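Local coordinates for protein glutamine cyclotransferase (Xanthomonas campestris, PDB 3MBR) that probably cyclises amino-terminal glutamine residues of peptides to pyroglutamate, as a glutaminyl cyclase, and binds a calcium ion within a beta-propeller, at residues L26-G31 and H215-V220; I78-R83 and F101-E106. The protein carries 1 engineered substitution. One frame throughout, in Å; residues are numbered along the deposited sequence.

Both contacts belong to one five-bladed beta-propeller, on opposite sides of its centre. Contact 1 joins two neighbouring blades: 26-31 is on the first strand of one, 215-220 on a strand of the blade that closes the ring. Contact 2 stays inside a single blade, where 78-83 and 101-106 come together at the ends of two of its strands. Along the chain contact 2 is nested within the loop that contact 1 closes. Their centres are 24 Å apart, their nearest atoms about 6 Å, and they do not touch. The calcium ion sits at contact 1, bound by Leu26; from contact 2, the side chain of Leu80 is about 11 Å from it.

Contact 1. Residues L26-G31 and H215-V220. With CA (calcium ion), chain B.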
loop_
_atom_site.group_PDB
_atom_site.type_symbol
_atom_site.label_atom_id
_atom_site.label_comp_id
_atom_site.label_asym_id
_atom_site.label_seq_id
_atom_site.Cartn_x
_atom_site.Cartn_y
_atom_site.Cartn_z
ATOM N N LEU A 26 2.531 -2.691 -1.556
ATOM C CA LEU A 26 2.595 -4.151 -1.372
ATOM C C LEU A 26 1.208 -4.741 -1.583
ATOM O O LEU A 26 0.194 -4.112 -1.191
ATOM C CB LEU A 26 3.015 -4.417 0.109
ATOM C CG LEU A 26 3.398 -5.856 0.489
ATOM C CD1 LEU A 26 4.762 -6.234 -0.019
ATOM C CD2 LEU A 26 3.350 -5.966 2.039
ATOM N N PHE A 27 1.162 -5.933 -2.195
ATOM C CA PHE A 27 -0.125 -6.673 -2.195
ATOM C C PHE A 27 0.155 -8.138 -2.164
ATOM O O PHE A 27 1.353 -8.548 -2.351
ATOM C CB PHE A 27 -1.063 -6.263 -3.330
ATOM C CG PHE A 27 -0.574 -6.592 -4.712
ATOM C CD1 PHE A 27 -0.717 -7.885 -5.228
ATOM C CD2 PHE A 27 -0.026 -5.594 -5.546
ATOM C CE1 PHE A 27 -0.302 -8.215 -6.581
ATOM C CE2 PHE A 27 0.396 -5.946 -6.886
ATOM C CZ PHE A 27 0.232 -7.235 -7.388
ATOM N N TYR A 28 -0.815 -8.966 -1.948
ATOM C CA TYR A 28 -0.613 -10.397 -1.877
ATOM C C TYR A 28 -1.518 -11.017 -2.944
ATOM O O TYR A 28 -2.699 -10.644 -3.139
ATOM C CB TYR A 28 -1.085 -10.885 -0.503
ATOM C CG TYR A 28 -1.100 -12.380 -0.325
ATOM C CD1 TYR A 28 -2.159 -13.129 -0.792
ATOM C CD2 TYR A 28 -0.044 -13.027 0.231
ATOM C CE1 TYR A 28 -2.229 -14.514 -0.654
ATOM C CE2 TYR A 28 -0.091 -14.444 0.403
ATOM C CZ TYR A 28 -1.197 -15.134 -0.066
ATOM O OH TYR A 28 -1.271 -16.517 0.123
ATOM N N LEU A 29 -0.979 -12.020 -3.613
ATOM C CA LEU A 29 -1.821 -12.689 -4.586
ATOM C C LEU A 29 -1.375 -14.133 -4.793
ATOM O O LEU A 29 -0.182 -14.338 -5.072
ATOM C CB LEU A 29 -1.736 -11.908 -5.967
ATOM C CG LEU A 29 -2.551 -12.599 -7.080
ATOM C CD1 LEU A 29 -3.950 -12.478 -6.682
ATOM C CD2 LEU A 29 -2.210 -11.773 -8.407
ATOM N N ARG A 30 -2.313 -15.094 -4.624
ATOM C CA ARG A 30 -2.029 -16.534 -4.926
ATOM C C ARG A 30 -0.718 -16.981 -4.253
ATOM O O ARG A 30 0.146 -17.668 -4.859
ATOM C CB ARG A 30 -1.864 -16.734 -6.454
ATOM C CG ARG A 30 -2.991 -17.208 -7.370
ATOM C CD ARG A 30 -4.251 -16.371 -7.505
ATOM N NE ARG A 30 -4.459 -15.474 -8.691
ATOM C CZ ARG A 30 -3.617 -15.185 -9.691
ATOM N NH1 ARG A 30 -2.413 -15.731 -9.794
ATOM N NH2 ARG A 30 -3.999 -14.318 -10.607
ATOM N N GLY A 31 -0.542 -16.635 -3.012
ATOM C CA GLY A 31 0.536 -17.135 -2.225
ATOM C C GLY A 31 1.828 -16.354 -2.301
ATOM O O GLY A 31 2.757 -16.646 -1.559
ATOM N N HIS A 215 -7.124 -16.497 3.153
ATOM C CA HIS A 215 -6.816 -17.037 4.466
ATOM C C HIS A 215 -6.935 -16.019 5.581
ATOM O O HIS A 215 -6.641 -16.364 6.710
ATOM C CB HIS A 215 -5.409 -17.651 4.501
ATOM C CG HIS A 215 -5.164 -18.636 3.413
ATOM N ND1 HIS A 215 -4.466 -18.319 2.257
ATOM C CD2 HIS A 215 -5.531 -19.950 3.286
ATOM C CE1 HIS A 215 -4.415 -19.391 1.478
ATOM N NE2 HIS A 215 -5.062 -20.388 2.066
ATOM N N ASP A 216 -7.400 -14.790 5.247
ATOM C CA ASP A 216 -7.588 -13.681 6.181
ATOM C C ASP A 216 -6.292 -13.374 6.896
ATOM O O ASP A 216 -6.274 -13.348 8.126
ATOM C CB ASP A 216 -8.732 -14.038 7.180
ATOM C CG ASP A 216 -9.125 -12.855 8.112
ATOM O OD1 ASP A 216 -8.813 -11.662 7.839
ATOM O OD2 ASP A 216 -9.770 -13.181 9.132
ATOM N N ARG A 217 -5.237 -13.117 6.134
ATOM C CA ARG A 217 -3.945 -12.736 6.743
ATOM C C ARG A 217 -3.602 -11.319 6.317
ATOM O O ARG A 217 -3.564 -11.038 5.089
ATOM C CB ARG A 217 -2.827 -13.698 6.293
ATOM C CG ARG A 217 -3.124 -15.179 6.629
ATOM C CD ARG A 217 -1.932 -16.058 6.362
ATOM N NE ARG A 217 -1.627 -16.113 4.946
ATOM C CZ ARG A 217 -0.516 -16.656 4.441
ATOM N NH1 ARG A 217 0.384 -17.264 5.271
ATOM N NH2 ARG A 217 -0.335 -16.665 3.143
ATOM N N LEU A 218 -3.194 -10.502 7.271
ATOM C CA LEU A 218 -2.823 -9.118 7.027
ATOM C C LEU A 218 -1.324 -8.988 7.235
ATOM O O LEU A 218 -0.829 -9.363 8.320
ATOM C CB LEU A 218 -3.607 -8.225 7.986
ATOM C CG LEU A 218 -3.361 -6.727 7.749
ATOM C CD1 LEU A 218 -3.750 -6.303 6.377
ATOM C CD2 LEU A 218 -4.169 -5.929 8.821
ATOM N N PHE A 219 -0.568 -8.460 6.247
ATOM C CA PHE A 219 0.873 -8.327 6.370
ATOM C C PHE A 219 1.275 -6.844 6.284
ATOM O O PHE A 219 0.712 -6.082 5.486
ATOM C CB PHE A 219 1.528 -9.028 5.163
ATOM C CG PHE A 219 1.199 -10.510 5.086
ATOM C CD1 PHE A 219 1.733 -11.432 5.995
ATOM C CD2 PHE A 219 0.347 -10.959 4.094
ATOM C CE1 PHE A 219 1.435 -12.790 5.863
ATOM C CE2 PHE A 219 0.049 -12.284 3.992
ATOM C CZ PHE A 219 0.579 -13.194 4.874
ATOM N N VAL A 220 2.303 -6.472 7.048
ATOM C CA VAL A 220 2.829 -5.132 6.965
ATOM C C VAL A 220 4.366 -5.140 6.890
ATOM O O VAL A 220 5.019 -5.982 7.564
ATOM C CB VAL A 220 2.373 -4.217 8.149
ATOM C CG1 VAL A 220 0.878 -4.095 8.186
ATOM C CG2 VAL A 220 2.814 -4.721 9.474
HETATM CA CA CA B . -1.296 -2.603 -0.309
HETATM O O HOH W 1 -1.728 -2.122 -2.647
#
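With CG anti to its backbone N (chi1 173°), the Tyr28 ring reaches out of its strand toward Phe219, whose own CG lies beside the backbone N (chi1 -60°). This is an interface between two blades of the beta-propeller: 26-29 ends the innermost strand of one blade, while 217-220 belongs to the neighbouring blade, in which strand 206-212 is the next one inward. The two strands run roughly antiparallel, but their axes are 8.6 Å apart, so side chains bridge the gap rather than backbone hydrogen bonds. The aromatic rings are near parallel, with planes at 26°, yet slid so far that they barely overlap; they meet at one corner, where Tyr28 CD2 touches Phe219 CE2 at 3.8 Å.

Farther out, the guanidinium of Arg217 stands almost perpendicular to the Tyr28 ring. Its NH2 gives a weak hydrogen bond to Tyr28 OH at 3.2 Å, and the hydroxyl meets the guanidinium at its edge. One guanidinium face is covered by Phe219 CZ, so the charged group sits against the edge of its strand neighbour's ring. The stronger partner of Arg217 is Asp212, which forms a salt bridge with NE and also bonds His215 ND1. Asp216 and Arg217 together face Asp212 in a G1 beta bulge.

At the calcium end of the contact, Leu26 CD2 comes within 4.3 Å of Phe219 O. The calcium ion is also held by Glu154, Leu155, Glu156 and Ile209, thus drawing several blades together; Leu26 contributes its carbonyl O at 2.3 Å, and water 1 binds the ion through its O at 2.4 Å.

Contact 2. Residues I78-R83 and F101-E106; sequences IQLTWR and FRYPGE
Apolar packing between Ile78, Leu80, Phe101 and Tyr103 fills the first half of this contact, within one four-stranded blade of the beta-propeller. Strand 76-81 and the outermost strand 96-102 are separated by strand 86-91, and Phe101 and, just past the strand end, Tyr103 reach Ile78, Leu80 and Thr81 with their side chains. Ile78 CG2 meets Phe101 CZ at 3.8 Å, the two side chains crossing at about a right angle. Leu80 CD2 lies at the edge of the Phe101 ring and also packs against Tyr103 CE2, at 3.7 Å. Leu110 and Met119 of the next blade close over Leu80.

The hydrogen bonding centres on Tyr103, whose CG lies between the backbone N and the carbonyl carbon (chi1 50°), which sends the ring toward 78-83. Its hydroxyl accepts a bond from the backbone, Thr81 N to Tyr103 OH, at 2.9 Å and 156°. The side chain of Thr81 is turned to another partner, its OG1 bonding Glu86 O.

Charge takes over where both segments have left their strands. Arg83 and Glu106 run side by side in the same direction; Arg83 NE and Glu106 OE2, 3.3 Å apart, form a salt bridge in which the hydrogen bond itself is weak, bent to 120°. Water 3 links Arg83 NH2 to Glu106 OE1, an oxygen that is also bonded by Trp108 NE1. At the backbone end of Glu106, its CA makes a bent CA-H...O contact of 3.4 Å with Trp82 O.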
loop_
_atom_site.group_PDB
_atom_site.type_symbol
_atom_site.label_atom_id
_atom_site.label_comp_id
_atom_site.label_asym_id
_atom_site.label_seq_id
_atom_site.Cartn_x
_atom_site.Cartn_y
_atom_site.Cartn_z
ATOM N N ILE A 78 -0.967 -2.955 -11.819
ATOM C CA ILE A 78 -1.038 -1.487 -12.137
ATOM C C ILE A 78 -0.164 -0.746 -11.156
ATOM O O ILE A 78 -0.236 -1.015 -9.962
ATOM C CB ILE A 78 -2.553 -1.036 -12.076
ATOM C CG1 ILE A 78 -3.364 -1.870 -13.080
ATOM C CG2 ILE A 78 -2.640 0.451 -12.331
ATOM C CD1 ILE A 78 -4.803 -1.768 -13.006
ATOM N N GLN A 79 0.638 0.193 -11.671
ATOM C CA GLN A 79 1.561 0.906 -10.803
ATOM C C GLN A 79 1.523 2.392 -11.064
ATOM O O GLN A 79 1.437 2.829 -12.223
ATOM C CB GLN A 79 2.966 0.383 -11.089
ATOM C CG GLN A 79 4.039 1.043 -10.172
ATOM C CD GLN A 79 5.403 0.497 -10.351
ATOM O OE1 GLN A 79 5.816 0.157 -11.445
ATOM N NE2 GLN A 79 6.156 0.415 -9.250
ATOM N N LEU A 80 1.665 3.211 -10.015
ATOM C CA LEU A 80 1.809 4.667 -10.098
ATOM C C LEU A 80 3.270 5.043 -10.067
ATOM O O LEU A 80 4.135 4.212 -9.775
ATOM C CB LEU A 80 1.054 5.383 -8.965
ATOM C CG LEU A 80 -0.387 4.967 -8.779
ATOM C CD1 LEU A 80 -0.925 5.619 -7.489
ATOM C CD2 LEU A 80 -1.203 5.386 -9.986
ATOM N N THR A 81 3.559 6.302 -10.422
ATOM C CA THR A 81 4.902 6.799 -10.211
ATOM C C THR A 81 4.826 7.979 -9.292
ATOM O O THR A 81 3.774 8.667 -9.172
ATOM C CB THR A 81 5.561 7.250 -11.526
ATOM O OG1 THR A 81 4.752 8.271 -12.149
ATOM C CG2 THR A 81 5.845 6.104 -12.470
ATOM N N TRP A 82 5.911 8.281 -8.645
ATOM C CA TRP A 82 5.818 9.405 -7.700
ATOM C C TRP A 82 5.457 10.782 -8.326
ATOM O O TRP A 82 4.361 11.400 -8.072
ATOM C CB TRP A 82 7.097 9.428 -6.912
ATOM C CG TRP A 82 7.145 10.519 -5.842
ATOM C CD1 TRP A 82 6.069 11.116 -5.167
ATOM C CD2 TRP A 82 8.327 11.163 -5.372
ATOM N NE1 TRP A 82 6.548 12.074 -4.303
ATOM C CE2 TRP A 82 7.926 12.123 -4.410
ATOM C CE3 TRP A 82 9.696 11.024 -5.676
ATOM C CZ2 TRP A 82 8.854 12.937 -3.743
ATOM C CZ3 TRP A 82 10.611 11.830 -5.024
ATOM C CH2 TRP A 82 10.184 12.782 -4.067
ATOM N N ARG A 83 6.356 11.269 -9.178
ATOM C CA ARG A 83 6.175 12.647 -9.659
ATOM C C ARG A 83 6.169 12.695 -11.178
ATOM O O ARG A 83 6.268 13.787 -11.765
ATOM C CB ARG A 83 7.260 13.574 -9.054
ATOM C CG ARG A 83 6.917 13.992 -7.617
ATOM C CD ARG A 83 8.015 14.870 -6.925
ATOM N NE ARG A 83 7.656 15.180 -5.520
ATOM C CZ ARG A 83 8.300 16.038 -4.725
ATOM N NH1 ARG A 83 9.365 16.712 -5.165
ATOM N NH2 ARG A 83 7.868 16.225 -3.481
ATOM N N PHE A 101 -0.377 5.040 -18.748
ATOM C CA PHE A 101 -1.514 5.954 -18.638
ATOM C C PHE A 101 -1.016 7.191 -17.888
ATOM O O PHE A 101 0.112 7.168 -17.357
ATOM C CB PHE A 101 -2.731 5.306 -17.921
ATOM C CG PHE A 101 -2.468 4.818 -16.494
ATOM C CD1 PHE A 101 -2.769 5.614 -15.379
ATOM C CD2 PHE A 101 -1.910 3.577 -16.260
ATOM C CE1 PHE A 101 -2.538 5.115 -14.041
ATOM C CE2 PHE A 101 -1.696 3.107 -14.999
ATOM C CZ PHE A 101 -2.033 3.879 -13.877
ATOM N N ARG A 102 -1.808 8.273 -17.920
ATOM C CA ARG A 102 -1.401 9.531 -17.287
ATOM C C ARG A 102 -2.477 9.986 -16.383
ATOM O O ARG A 102 -3.658 9.716 -16.631
ATOM C CB ARG A 102 -1.120 10.617 -18.322
ATOM C CG ARG A 102 0.368 10.755 -18.633
ATOM C CD ARG A 102 0.605 12.084 -19.411
ATOM N NE ARG A 102 1.688 12.087 -20.417
ATOM C CZ ARG A 102 2.424 11.043 -20.829
ATOM N NH1 ARG A 102 2.232 9.810 -20.341
ATOM N NH2 ARG A 102 3.366 11.244 -21.752
ATOM N N TYR A 103 -2.100 10.623 -15.279
ATOM C CA TYR A 103 -3.085 11.118 -14.342
ATOM C C TYR A 103 -2.643 12.469 -13.776
ATOM O O TYR A 103 -1.444 12.798 -13.775
ATOM C CB TYR A 103 -3.322 10.103 -13.207
ATOM C CG TYR A 103 -2.014 9.620 -12.579
ATOM C CD1 TYR A 103 -1.354 10.401 -11.584
ATOM C CD2 TYR A 103 -1.423 8.437 -12.975
ATOM C CE1 TYR A 103 -0.137 9.977 -10.992
ATOM C CE2 TYR A 103 -0.209 8.021 -12.402
ATOM C CZ TYR A 103 0.402 8.775 -11.414
ATOM O OH TYR A 103 1.575 8.352 -10.864
ATOM N N PRO A 104 -3.624 13.292 -13.330
ATOM C CA PRO A 104 -3.231 14.517 -12.650
ATOM C C PRO A 104 -2.632 14.334 -11.231
ATOM O O PRO A 104 -3.099 13.466 -10.486
ATOM C CB PRO A 104 -4.561 15.284 -12.559
ATOM C CG PRO A 104 -5.621 14.294 -12.604
ATOM C CD PRO A 104 -5.082 13.071 -13.301
ATOM N N GLY A 105 -1.598 15.120 -10.875
ATOM C CA GLY A 105 -1.015 15.046 -9.500
ATOM C C GLY A 105 0.042 13.954 -9.253
ATOM O O GLY A 105 0.649 13.432 -10.210
ATOM N N GLU A 106 0.249 13.598 -7.967
ATOM C CA GLU A 106 1.303 12.702 -7.547
ATOM C C GLU A 106 0.650 11.328 -7.333
ATOM O O GLU A 106 -0.516 11.239 -7.070
ATOM C CB GLU A 106 1.930 13.192 -6.210
ATOM C CG GLU A 106 2.882 14.422 -6.393
ATOM C CD GLU A 106 3.671 14.805 -5.156
ATOM O OE1 GLU A 106 3.511 14.166 -4.053
ATOM O OE2 GLU A 106 4.463 15.792 -5.278
HETATM O O HOH W 2 2.853 11.360 -10.672
HETATM O O HOH W 3 5.236 14.813 -2.337
#